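Local coordinates for tudor and KH domain-containing protein homolog (Bombyx mori, PDB 5VQH), which acts in primary piRNA biogenesis to repress transposons in the germline, its Tudor domain binding symmetrically methylated Siwi and Ago3, at residues D50-M55 / R88-R93; V79-R84 / H125-L130; Q106-V111 / S119-T124. All blocks are in the same frame, centred on the assembly; numbering follows the deposited sequence.

Contact 1 (D50-M55 / R88-R93); sequences DLVAHM and RWYRAR. With 2MR (n3, n4-dimethylarginine), chain C.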
loop_
_atom_site.group_PDB
_atom_site.type_symbol
_atom_site.label_atom_id
_atom_site.label_comp_id
_atom_site.label_asym_id
_atom_site.label_seq_id
_atom_site.Cartn_x
_atom_site.Cartn_y
_atom_site.Cartn_z
ATOM N N ASP A 50 6.438 4.777 -15.360
ATOM C CA ASP A 50 7.539 4.492 -16.260
ATOM C C ASP A 50 8.339 3.339 -15.746
ATOM O O ASP A 50 8.844 2.516 -16.530
ATOM C CB ASP A 50 8.454 5.721 -16.374
ATOM C CG ASP A 50 7.813 6.830 -17.163
ATOM O OD1 ASP A 50 7.000 6.468 -18.041
ATOM O OD2 ASP A 50 8.092 8.036 -16.894
ATOM N N LEU A 51 8.487 3.314 -14.420
ATOM C CA LEU A 51 9.225 2.252 -13.757
ATOM C C LEU A 51 8.544 0.886 -13.915
ATOM O O LEU A 51 9.211 -0.113 -14.133
ATOM C CB LEU A 51 9.442 2.599 -12.290
ATOM C CG LEU A 51 10.185 1.577 -11.429
ATOM C CD1 LEU A 51 11.540 1.279 -12.021
ATOM C CD2 LEU A 51 10.354 2.056 -9.996
ATOM N N VAL A 52 7.231 0.834 -13.820
ATOM C CA VAL A 52 6.518 -0.433 -13.969
ATOM C C VAL A 52 6.718 -0.976 -15.371
ATOM O O VAL A 52 6.945 -2.154 -15.552
ATOM C CB VAL A 52 4.998 -0.284 -13.714
ATOM C CG1 VAL A 52 4.254 -1.576 -13.993
ATOM C CG2 VAL A 52 4.736 0.106 -12.277
ATOM N N ALA A 53 6.577 -0.108 -16.361
ATOM C CA ALA A 53 6.773 -0.457 -17.763
ATOM C C ALA A 53 8.182 -0.932 -18.020
ATOM O O ALA A 53 8.413 -1.890 -18.731
ATOM C CB ALA A 53 6.518 0.759 -18.636
ATOM N N HIS A 54 9.142 -0.237 -17.469
ATOM C CA HIS A 54 10.514 -0.658 -17.643
ATOM C C HIS A 54 10.784 -2.026 -16.976
ATOM O O HIS A 54 11.340 -2.941 -17.603
ATOM C CB HIS A 54 11.431 0.418 -17.088
ATOM C CG HIS A 54 12.872 0.148 -17.322
ATOM N ND1 HIS A 54 13.867 0.785 -16.615
ATOM C CD2 HIS A 54 13.495 -0.695 -18.179
ATOM C CE1 HIS A 54 15.044 0.360 -17.038
ATOM N NE2 HIS A 54 14.848 -0.545 -17.982
ATOM N N MET A 55 10.374 -2.168 -15.716
ATOM C CA MET A 55 10.617 -3.395 -15.007
ATOM C C MET A 55 9.920 -4.497 -15.747
ATOM O O MET A 55 10.450 -5.594 -15.926
ATOM C CB MET A 55 10.115 -3.305 -13.578
ATOM C CG MET A 55 11.014 -2.465 -12.702
ATOM S SD MET A 55 10.527 -2.349 -10.966
ATOM C CE MET A 55 10.421 -4.074 -10.490
ATOM N N ARG A 88 2.357 -7.993 -14.419
ATOM C CA ARG A 88 3.464 -7.020 -14.515
ATOM C C ARG A 88 4.407 -7.075 -13.286
ATOM O O ARG A 88 4.057 -7.634 -12.229
ATOM C CB ARG A 88 2.902 -5.598 -14.690
ATOM C CG ARG A 88 1.977 -5.410 -15.892
ATOM C CD ARG A 88 1.557 -3.962 -16.037
ATOM N NE ARG A 88 0.556 -3.731 -17.093
ATOM C CZ ARG A 88 -0.770 -3.671 -16.909
ATOM N NH1 ARG A 88 -1.320 -3.862 -15.711
ATOM N NH2 ARG A 88 -1.571 -3.424 -17.943
ATOM N N TRP A 89 5.599 -6.499 -13.431
ATOM C CA TRP A 89 6.640 -6.594 -12.406
ATOM C C TRP A 89 6.673 -5.371 -11.509
ATOM O O TRP A 89 6.585 -4.219 -11.972
ATOM C CB TRP A 89 8.028 -6.820 -13.049
ATOM C CG TRP A 89 8.172 -8.216 -13.618
ATOM C CD1 TRP A 89 7.752 -8.652 -14.838
ATOM C CD2 TRP A 89 8.714 -9.358 -12.962
ATOM N NE1 TRP A 89 8.018 -9.990 -14.996
ATOM C CE2 TRP A 89 8.609 -10.448 -13.855
ATOM C CE3 TRP A 89 9.288 -9.570 -11.712
ATOM C CZ2 TRP A 89 9.043 -11.710 -13.532
ATOM C CZ3 TRP A 89 9.718 -10.814 -11.408
ATOM C CH2 TRP A 89 9.594 -11.874 -12.317
ATOM N N TYR A 90 6.845 -5.633 -10.213
ATOM C CA TYR A 90 6.747 -4.612 -9.177
ATOM C C TYR A 90 7.848 -4.803 -8.124
ATOM O O TYR A 90 8.482 -5.862 -8.001
ATOM C CB TYR A 90 5.346 -4.652 -8.550
ATOM C CG TYR A 90 4.251 -4.341 -9.538
ATOM C CD1 TYR A 90 3.941 -3.038 -9.847
ATOM C CD2 TYR A 90 3.539 -5.347 -10.191
ATOM C CE1 TYR A 90 2.953 -2.728 -10.767
ATOM C CE2 TYR A 90 2.551 -5.048 -11.125
ATOM C CZ TYR A 90 2.257 -3.720 -11.400
ATOM O OH TYR A 90 1.285 -3.321 -12.313
ATOM N N ARG A 91 8.092 -3.748 -7.382
ATOM C CA ARG A 91 9.011 -3.786 -6.301
ATOM C C ARG A 91 8.196 -4.201 -5.107
ATOM O O ARG A 91 7.157 -3.576 -4.811
ATOM C CB ARG A 91 9.625 -2.413 -6.058
ATOM C CG ARG A 91 10.310 -1.833 -7.267
ATOM C CD ARG A 91 11.033 -0.502 -7.009
ATOM N NE ARG A 91 10.213 0.622 -6.554
ATOM C CZ ARG A 91 10.704 1.824 -6.231
ATOM N NH1 ARG A 91 12.019 2.073 -6.304
ATOM N NH2 ARG A 91 9.899 2.782 -5.808
ATOM N N ALA A 92 8.667 -5.238 -4.415
ATOM C CA ALA A 92 7.986 -5.741 -3.239
ATOM C C ALA A 92 8.998 -6.094 -2.160
ATOM O O ALA A 92 10.165 -6.345 -2.452
ATOM C CB ALA A 92 7.205 -6.958 -3.616
ATOM N N ARG A 93 8.539 -6.130 -0.915
ATOM C CA ARG A 93 9.366 -6.532 0.217
ATOM C C ARG A 93 8.828 -7.874 0.730
ATOM O O ARG A 93 7.643 -8.013 0.946
ATOM C CB ARG A 93 9.299 -5.468 1.313
ATOM C CG ARG A 93 10.240 -5.692 2.480
ATOM C CD ARG A 93 10.002 -4.708 3.623
ATOM N NE ARG A 93 10.364 -3.312 3.289
ATOM C CZ ARG A 93 11.608 -2.843 3.076
ATOM N NH1 ARG A 93 12.694 -3.620 3.124
ATOM N NH2 ARG A 93 11.765 -1.568 2.787
HETATM N N 2MR C . -3.722 -1.713 -13.183
HETATM C CA 2MR C . -3.294 -3.075 -12.813
HETATM C CB 2MR C . -2.637 -3.035 -11.437
HETATM C CG 2MR C . -1.600 -1.921 -11.298
HETATM C CD 2MR C . -0.655 -2.345 -10.190
HETATM N NE 2MR C . -1.380 -2.403 -8.945
HETATM C CZ 2MR C . -0.851 -2.973 -7.885
HETATM N NH1 2MR C . 0.281 -3.496 -7.996
HETATM C CQ1 2MR C . 1.019 -4.155 -6.940
HETATM N NH2 2MR C . -1.505 -3.007 -6.724
HETATM C CQ2 2MR C . -2.833 -2.447 -6.527
HETATM C C 2MR C . -4.392 -4.130 -12.779
HETATM O O 2MR C . -4.229 -5.239 -12.236
HETATM O OXT 2MR C . -5.493 -3.933 -13.302
#
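Mostly apolar packing sets V52 and M55 of helix 43-59 against Y90 and R91, where the helix packs on the start of strand 89-98 in the Tudor sheet; no hydrogen bond joins the two segments, though T56, next on the helix, bonds through OG1 to W89 N. The axes of 50-55 and 89-93 pass 7.4 Å apart at 112°, so the helix runs crosswise to the strand. V52 meets the Y90 ring obliquely, with CG1 and CG2 each 3.7 Å from CE1. M55 CB lies 4.1 Å from W89 CB. M55 starts with CG anti to its carbonyl carbon (chi1 -75°) and bends at chi3 (55°), which lays SD 3.7 Å from CG of R91 and brings CE to 3.6 Å from the carbonyl carbon of Y90. L51 sets CD2 over one face of the R91 guanidinium, 3.7 Å above its plane and toward the rim. That guanidinium is fixed in rotation by a salt bridge to D115 and hydrogen bonds to the carbonyls of L134 and L137. Y90 also serves the ligand: NH1 of the dimethylarginine stands 3.8 Å above the centre of one ring face. Its OH is hydrogen-bonded to D86, which also forms a salt bridge with R88, and the ring of Y116 stands nearly perpendicular to that of Y90. The helix thus packs directly on a wall of the aromatic cage with which Tudor domains receive methylated arginine.

Contact 2 (V79-R84 / H125-L130); sequences VAAVFR and HELCEL. With 2MR (n3, n4-dimethylarginine), chain C.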
loop_
_atom_site.group_PDB
_atom_site.type_symbol
_atom_site.label_atom_id
_atom_site.label_comp_id
_atom_site.label_asym_id
_atom_site.label_seq_id
_atom_site.Cartn_x
_atom_site.Cartn_y
_atom_site.Cartn_z
ATOM N N VAL A 79 12.726 -7.062 -3.645
ATOM C CA VAL A 79 12.855 -7.909 -4.827
ATOM C C VAL A 79 11.954 -7.468 -6.008
ATOM O O VAL A 79 11.142 -6.533 -5.898
ATOM C CB VAL A 79 12.459 -9.348 -4.457
ATOM C CG1 VAL A 79 13.458 -9.949 -3.457
ATOM C CG2 VAL A 79 11.030 -9.378 -3.884
ATOM N N ALA A 80 12.089 -8.135 -7.137
ATOM C CA ALA A 80 11.189 -7.921 -8.239
ATOM C C ALA A 80 10.150 -9.013 -8.161
ATOM O O ALA A 80 10.526 -10.166 -7.940
ATOM C CB ALA A 80 11.945 -7.990 -9.548
ATOM N N ALA A 81 8.864 -8.676 -8.334
ATOM C CA ALA A 81 7.786 -9.669 -8.229
ATOM C C ALA A 81 6.617 -9.383 -9.156
ATOM O O ALA A 81 6.165 -8.261 -9.269
ATOM C CB ALA A 81 7.259 -9.748 -6.800
ATOM N N VAL A 82 6.098 -10.423 -9.774
ATOM C CA VAL A 82 4.942 -10.277 -10.597
ATOM C C VAL A 82 3.756 -10.091 -9.676
ATOM O O VAL A 82 3.755 -10.578 -8.586
ATOM C CB VAL A 82 4.749 -11.517 -11.488
ATOM C CG1 VAL A 82 3.361 -11.523 -12.121
ATOM C CG2 VAL A 82 5.874 -11.599 -12.535
ATOM N N PHE A 83 2.784 -9.328 -10.128
ATOM C CA PHE A 83 1.498 -9.191 -9.472
ATOM C C PHE A 83 0.539 -10.091 -10.238
ATOM O O PHE A 83 0.379 -9.939 -11.439
ATOM C CB PHE A 83 1.064 -7.760 -9.594
ATOM C CG PHE A 83 -0.253 -7.437 -8.971
ATOM C CD1 PHE A 83 -0.534 -7.781 -7.662
ATOM C CD2 PHE A 83 -1.186 -6.671 -9.673
ATOM C CE1 PHE A 83 -1.738 -7.403 -7.057
ATOM C CE2 PHE A 83 -2.383 -6.300 -9.078
ATOM C CZ PHE A 83 -2.659 -6.667 -7.754
ATOM N N ARG A 84 -0.078 -11.047 -9.556
ATOM C CA ARG A 84 -0.843 -12.074 -10.262
ATOM C C ARG A 84 -1.987 -11.515 -11.112
ATOM O O ARG A 84 -2.249 -12.038 -12.175
ATOM C CB ARG A 84 -1.361 -13.145 -9.295
ATOM C CG ARG A 84 -2.464 -12.711 -8.335
ATOM C CD ARG A 84 -2.721 -13.850 -7.348
ATOM N NE ARG A 84 -3.831 -13.631 -6.402
ATOM C CZ ARG A 84 -5.101 -14.013 -6.590
ATOM N NH1 ARG A 84 -5.485 -14.612 -7.717
ATOM N NH2 ARG A 84 -6.008 -13.775 -5.643
ATOM N N HIS A 125 9.747 -19.160 -6.309
ATOM C CA HIS A 125 10.375 -19.535 -7.580
ATOM C C HIS A 125 10.352 -18.391 -8.599
ATOM O O HIS A 125 11.250 -18.276 -9.427
ATOM C CB HIS A 125 9.671 -20.774 -8.154
ATOM C CG HIS A 125 10.171 -21.171 -9.499
ATOM N ND1 HIS A 125 9.558 -20.773 -10.674
ATOM C CD2 HIS A 125 11.249 -21.908 -9.867
ATOM C CE1 HIS A 125 10.229 -21.262 -11.705
ATOM N NE2 HIS A 125 11.260 -21.953 -11.243
ATOM N N GLU A 126 9.335 -17.543 -8.552
ATOM C CA GLU A 126 9.147 -16.566 -9.602
ATOM C C GLU A 126 9.587 -15.154 -9.202
ATOM O O GLU A 126 9.370 -14.220 -9.956
ATOM C CB GLU A 126 7.685 -16.576 -10.077
ATOM C CG GLU A 126 6.643 -16.167 -9.026
ATOM C CD GLU A 126 5.223 -16.379 -9.513
ATOM O OE1 GLU A 126 4.832 -15.690 -10.484
ATOM O OE2 GLU A 126 4.506 -17.239 -8.922
ATOM N N LEU A 127 10.198 -14.992 -8.033
ATOM C CA LEU A 127 10.825 -13.709 -7.660
ATOM C C LEU A 127 12.225 -13.570 -8.299
ATOM O O LEU A 127 12.889 -14.581 -8.604
ATOM C CB LEU A 127 10.949 -13.576 -6.132
ATOM C CG LEU A 127 9.695 -13.825 -5.280
ATOM C CD1 LEU A 127 10.059 -13.906 -3.803
ATOM C CD2 LEU A 127 8.682 -12.737 -5.526
ATOM N N CYS A 128 12.656 -12.326 -8.511
ATOM C CA CYS A 128 13.952 -12.058 -9.080
ATOM C C CYS A 128 14.668 -11.050 -8.242
ATOM O O CYS A 128 14.034 -10.325 -7.488
ATOM C CB CYS A 128 13.806 -11.495 -10.482
ATOM S SG CYS A 128 13.345 -12.728 -11.692
ATOM N N GLU A 129 15.989 -10.991 -8.368
ATOM C CA GLU A 129 16.724 -9.948 -7.705
ATOM C C GLU A 129 16.358 -8.622 -8.376
ATOM O O GLU A 129 16.291 -8.519 -9.607
ATOM C CB GLU A 129 18.231 -10.165 -7.800
ATOM C CG GLU A 129 19.058 -9.071 -7.088
ATOM C CD GLU A 129 20.048 -8.310 -7.996
ATOM O OE1 GLU A 129 20.435 -8.838 -9.069
ATOM O OE2 GLU A 129 20.456 -7.179 -7.633
ATOM N N LEU A 130 16.130 -7.617 -7.546
ATOM C CA LEU A 130 15.910 -6.258 -8.022
ATOM C C LEU A 130 17.247 -5.541 -8.331
ATOM O O LEU A 130 18.042 -5.306 -7.455
ATOM C CB LEU A 130 15.079 -5.452 -7.004
ATOM C CG LEU A 130 14.632 -4.067 -7.492
ATOM C CD1 LEU A 130 13.702 -4.145 -8.714
ATOM C CD2 LEU A 130 13.989 -3.251 -6.389
HETATM N N 2MR C . -3.722 -1.713 -13.183
HETATM C CA 2MR C . -3.294 -3.075 -12.813
HETATM C CB 2MR C . -2.637 -3.035 -11.437
HETATM C CG 2MR C . -1.600 -1.921 -11.298
HETATM C CD 2MR C . -0.655 -2.345 -10.190
HETATM N NE 2MR C . -1.380 -2.403 -8.945
HETATM C CZ 2MR C . -0.851 -2.973 -7.885
HETATM N NH1 2MR C . 0.281 -3.496 -7.996
HETATM C CQ1 2MR C . 1.019 -4.155 -6.940
HETATM N NH2 2MR C . -1.505 -3.007 -6.724
HETATM C CQ2 2MR C . -2.833 -2.447 -6.527
HETATM C C 2MR C . -4.392 -4.130 -12.779
HETATM O O 2MR C . -4.229 -5.239 -12.236
HETATM O OXT 2MR C . -5.493 -3.933 -13.302
HETATM O O HOH W 1 7.463 -12.822 -9.230
#
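A80 and C128 join strand 78-82 to the short, weakly bonded strand 128-129 through an antiparallel hydrogen-bonded pair. Both bonds are nearly straight: A80 N gives to C128 O at 2.9 Å, and C128 N returns to A80 O at 3.1 Å. A80 O also receives a CA-H...O contact from L127 CA. Beyond this pair a water takes over, accepting from V82 N at 2.8 Å and donating to E126 O, and so carries the connection on where direct pairing stops.

The apolar contacts are small and close. The methyl of A80 lies 4.1 Å from C128 CB on the same face of the sheet. L127, with CG beside its backbone N (chi1 -51°) and CD1 carried anti to CA (chi2 169°), brings its other branch, CD2, to 3.5 Å from A81 CB. Farther along, L130 CB rests 3.8 Å from V79 C.

The ligand contact belongs to F83, which turns away from 125-130 and offers a ring face to the dimethylarginine guanidinium, NH1 lying 3.9 Å above the ring plane toward its rim. Y113 and H85 pack with F83 edge-to-face.

Strand 89-98 hydrogen-bonds along the other side of strand 78-82, at A81 with Y90 and V79 with A92. W89 packs on A80, V82 and C128, while Y59 of helix 43-59 touches A80, C128 and L130 and hydrogen-bonds through its OH to E129 O. L127 reaches V122 of strand 119-123.

Contact 3 (Q106-V111 / S119-T124); sequences QQVADV and SEYVAT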
loop_
_atom_site.group_PDB
_atom_site.type_symbol
_atom_site.label_atom_id
_atom_site.label_comp_id
_atom_site.label_asym_id
_atom_site.label_seq_id
_atom_site.Cartn_x
_atom_site.Cartn_y
_atom_site.Cartn_z
ATOM N N GLN A 106 8.447 -25.512 -3.564
ATOM C CA GLN A 106 7.770 -24.221 -3.518
ATOM C C GLN A 106 7.456 -23.745 -2.140
ATOM O O GLN A 106 6.416 -24.067 -1.581
ATOM C CB GLN A 106 6.447 -24.265 -4.285
ATOM C CG GLN A 106 6.633 -24.292 -5.783
ATOM C CD GLN A 106 5.650 -23.402 -6.500
ATOM O OE1 GLN A 106 4.542 -23.176 -6.023
ATOM N NE2 GLN A 106 6.049 -22.893 -7.656
ATOM N N GLN A 107 8.340 -22.935 -1.605
ATOM C CA GLN A 107 7.929 -22.053 -0.561
ATOM C C GLN A 107 7.186 -20.924 -1.217
ATOM O O GLN A 107 7.352 -20.642 -2.414
ATOM C CB GLN A 107 9.091 -21.497 0.201
ATOM C CG GLN A 107 9.626 -22.427 1.236
ATOM C CD GLN A 107 10.839 -23.141 0.760
ATOM O OE1 GLN A 107 11.914 -22.547 0.640
ATOM N NE2 GLN A 107 10.690 -24.426 0.489
ATOM N N VAL A 108 6.363 -20.282 -0.417
ATOM C CA VAL A 108 5.562 -19.189 -0.884
ATOM C C VAL A 108 5.881 -17.990 0.015
ATOM O O VAL A 108 6.041 -18.111 1.251
ATOM C CB VAL A 108 4.071 -19.580 -0.950
ATOM C CG1 VAL A 108 3.555 -20.048 0.384
ATOM C CG2 VAL A 108 3.231 -18.414 -1.415
ATOM N N ALA A 109 6.057 -16.835 -0.617
ATOM C CA ALA A 109 6.438 -15.628 0.115
ATOM C C ALA A 109 5.259 -14.668 0.186
ATOM O O ALA A 109 4.566 -14.469 -0.797
ATOM C CB ALA A 109 7.597 -14.969 -0.564
ATOM N N ASP A 110 5.016 -14.121 1.357
ATOM C CA ASP A 110 4.024 -13.115 1.530
ATOM C C ASP A 110 4.779 -11.863 1.178
ATOM O O ASP A 110 5.685 -11.496 1.916
ATOM C CB ASP A 110 3.580 -13.098 2.991
ATOM C CG ASP A 110 2.661 -11.946 3.322
ATOM O OD1 ASP A 110 2.261 -11.220 2.396
ATOM O OD2 ASP A 110 2.370 -11.762 4.534
ATOM N N VAL A 111 4.428 -11.217 0.060
ATOM C CA VAL A 111 5.090 -9.969 -0.389
ATOM C C VAL A 111 4.216 -8.717 -0.346
ATOM O O VAL A 111 3.024 -8.756 -0.605
ATOM C CB VAL A 111 5.686 -10.100 -1.792
ATOM C CG1 VAL A 111 6.611 -11.307 -1.848
ATOM C CG2 VAL A 111 4.631 -10.222 -2.858
ATOM N N SER A 119 -0.721 -6.796 -0.602
ATOM C CA SER A 119 0.084 -7.948 -0.239
ATOM C C SER A 119 -0.509 -9.195 -0.895
ATOM O O SER A 119 -1.706 -9.405 -0.810
ATOM C CB SER A 119 0.078 -8.106 1.273
ATOM O OG SER A 119 1.167 -7.435 1.852
ATOM N N GLU A 120 0.333 -9.994 -1.544
ATOM C CA GLU A 120 -0.039 -11.265 -2.135
ATOM C C GLU A 120 1.008 -12.332 -1.789
ATOM O O GLU A 120 2.134 -12.023 -1.435
ATOM C CB GLU A 120 -0.104 -11.169 -3.666
ATOM C CG GLU A 120 -1.139 -10.220 -4.257
ATOM C CD GLU A 120 -2.589 -10.678 -4.041
ATOM O OE1 GLU A 120 -2.866 -11.917 -4.155
ATOM O OE2 GLU A 120 -3.436 -9.773 -3.765
ATOM N N TYR A 121 0.611 -13.591 -1.916
ATOM C CA TYR A 121 1.458 -14.733 -1.657
ATOM C C TYR A 121 1.963 -15.148 -3.018
ATOM O O TYR A 121 1.165 -15.438 -3.898
ATOM C CB TYR A 121 0.643 -15.881 -1.057
ATOM C CG TYR A 121 0.260 -15.705 0.393
ATOM C CD1 TYR A 121 1.229 -15.722 1.378
ATOM C CD2 TYR A 121 -1.072 -15.552 0.769
ATOM C CE1 TYR A 121 0.898 -15.573 2.700
ATOM C CE2 TYR A 121 -1.428 -15.399 2.093
ATOM C CZ TYR A 121 -0.437 -15.406 3.048
ATOM O OH TYR A 121 -0.757 -15.264 4.383
ATOM N N VAL A 122 3.277 -15.126 -3.194
ATOM C CA VAL A 122 3.906 -15.445 -4.457
ATOM C C VAL A 122 4.880 -16.567 -4.184
ATOM O O VAL A 122 5.543 -16.601 -3.151
ATOM C CB VAL A 122 4.652 -14.214 -5.020
ATOM C CG1 VAL A 122 5.662 -14.596 -6.097
ATOM C CG2 VAL A 122 3.652 -13.220 -5.589
ATOM N N ALA A 123 4.948 -17.503 -5.104
ATOM C CA ALA A 123 5.869 -18.605 -4.990
ATOM C C ALA A 123 7.239 -17.999 -5.087
ATOM O O ALA A 123 7.462 -17.126 -5.917
ATOM C CB ALA A 123 5.654 -19.576 -6.132
ATOM N N THR A 124 8.155 -18.443 -4.252
ATOM C CA THR A 124 9.467 -17.867 -4.282
ATOM C C THR A 124 10.187 -18.147 -5.579
ATOM O O THR A 124 11.106 -17.427 -5.938
ATOM C CB THR A 124 10.344 -18.343 -3.118
ATOM O OG1 THR A 124 10.496 -19.739 -3.189
ATOM C CG2 THR A 124 9.723 -17.978 -1.767
HETATM O O HOH W 2 12.212 -20.973 -1.616
HETATM O O HOH W 3 3.103 -8.730 3.063
#
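Residues A109 and V111 pair with V122 and E120 in an antiparallel hairpin whose strand axes come within 4.3 Å and run 149° apart. The A109-V122 pair is bonded both ways, A109 N to V122 O at 2.6 Å and V122 N to A109 O at 2.8 Å. The bond from E120 N to V111 O is more bent (146°) than the one from V111 N to E120 O, while at the other end T124 N reaches Q107 O at 3.0 Å and prolongs the pairing.

V108, D110, Y121 and A123 share one face. V108 CG1 sits between its backbone N and carbonyl carbon (chi1 57°), leaving CG2 to lie 3.6 Å from Y121 CB. The Y121 ring brings CE1 to 3.7 Å from D110 CB and forms a cation-pi contact with R98. D110 OD2 is hydrogen-bonded to ND1 of H95, and a water links OD1 to S119 OG. On the other face, V111 CG2 meets V122 CG2 at 4.2 Å and E120 forms a salt bridge with R84.

T124 places CG2 3.9 Å from A109 CB, and its OG1 shares a water with Q107 OE1. With an alanine in its place, the water on Q107 OE1 would probably lose its second partner, and a gap would be likely to open beside A109 CB.

Backbone bonds therefore set the register, while polar groups and bridging waters add links at the two ends of the pairing.

Overall arrangement
All three contacts reach the Tudor sheet; contacts 2 and 3 pair its strands, and contact 1 packs a helix on it. Contact 2 is the buried one, closing the edge at strand 128-129; contact 1 is partly buried, and contact 3 lies nearest the surface. Contact 1 does without hydrogen bonds between its segments, whereas contacts 2 and 3 rest on strand pairing, more extensive in contact 3, where polar side chains and waters add to it. Strands 78-82 and 89-98 are neighbours, so contacts 1 and 2 adjoin through them, and each brings an aromatic residue to the dimethylarginine. Contact 3 lies one strand beyond contact 1 and touches contact 2 through one charged and one apolar pair.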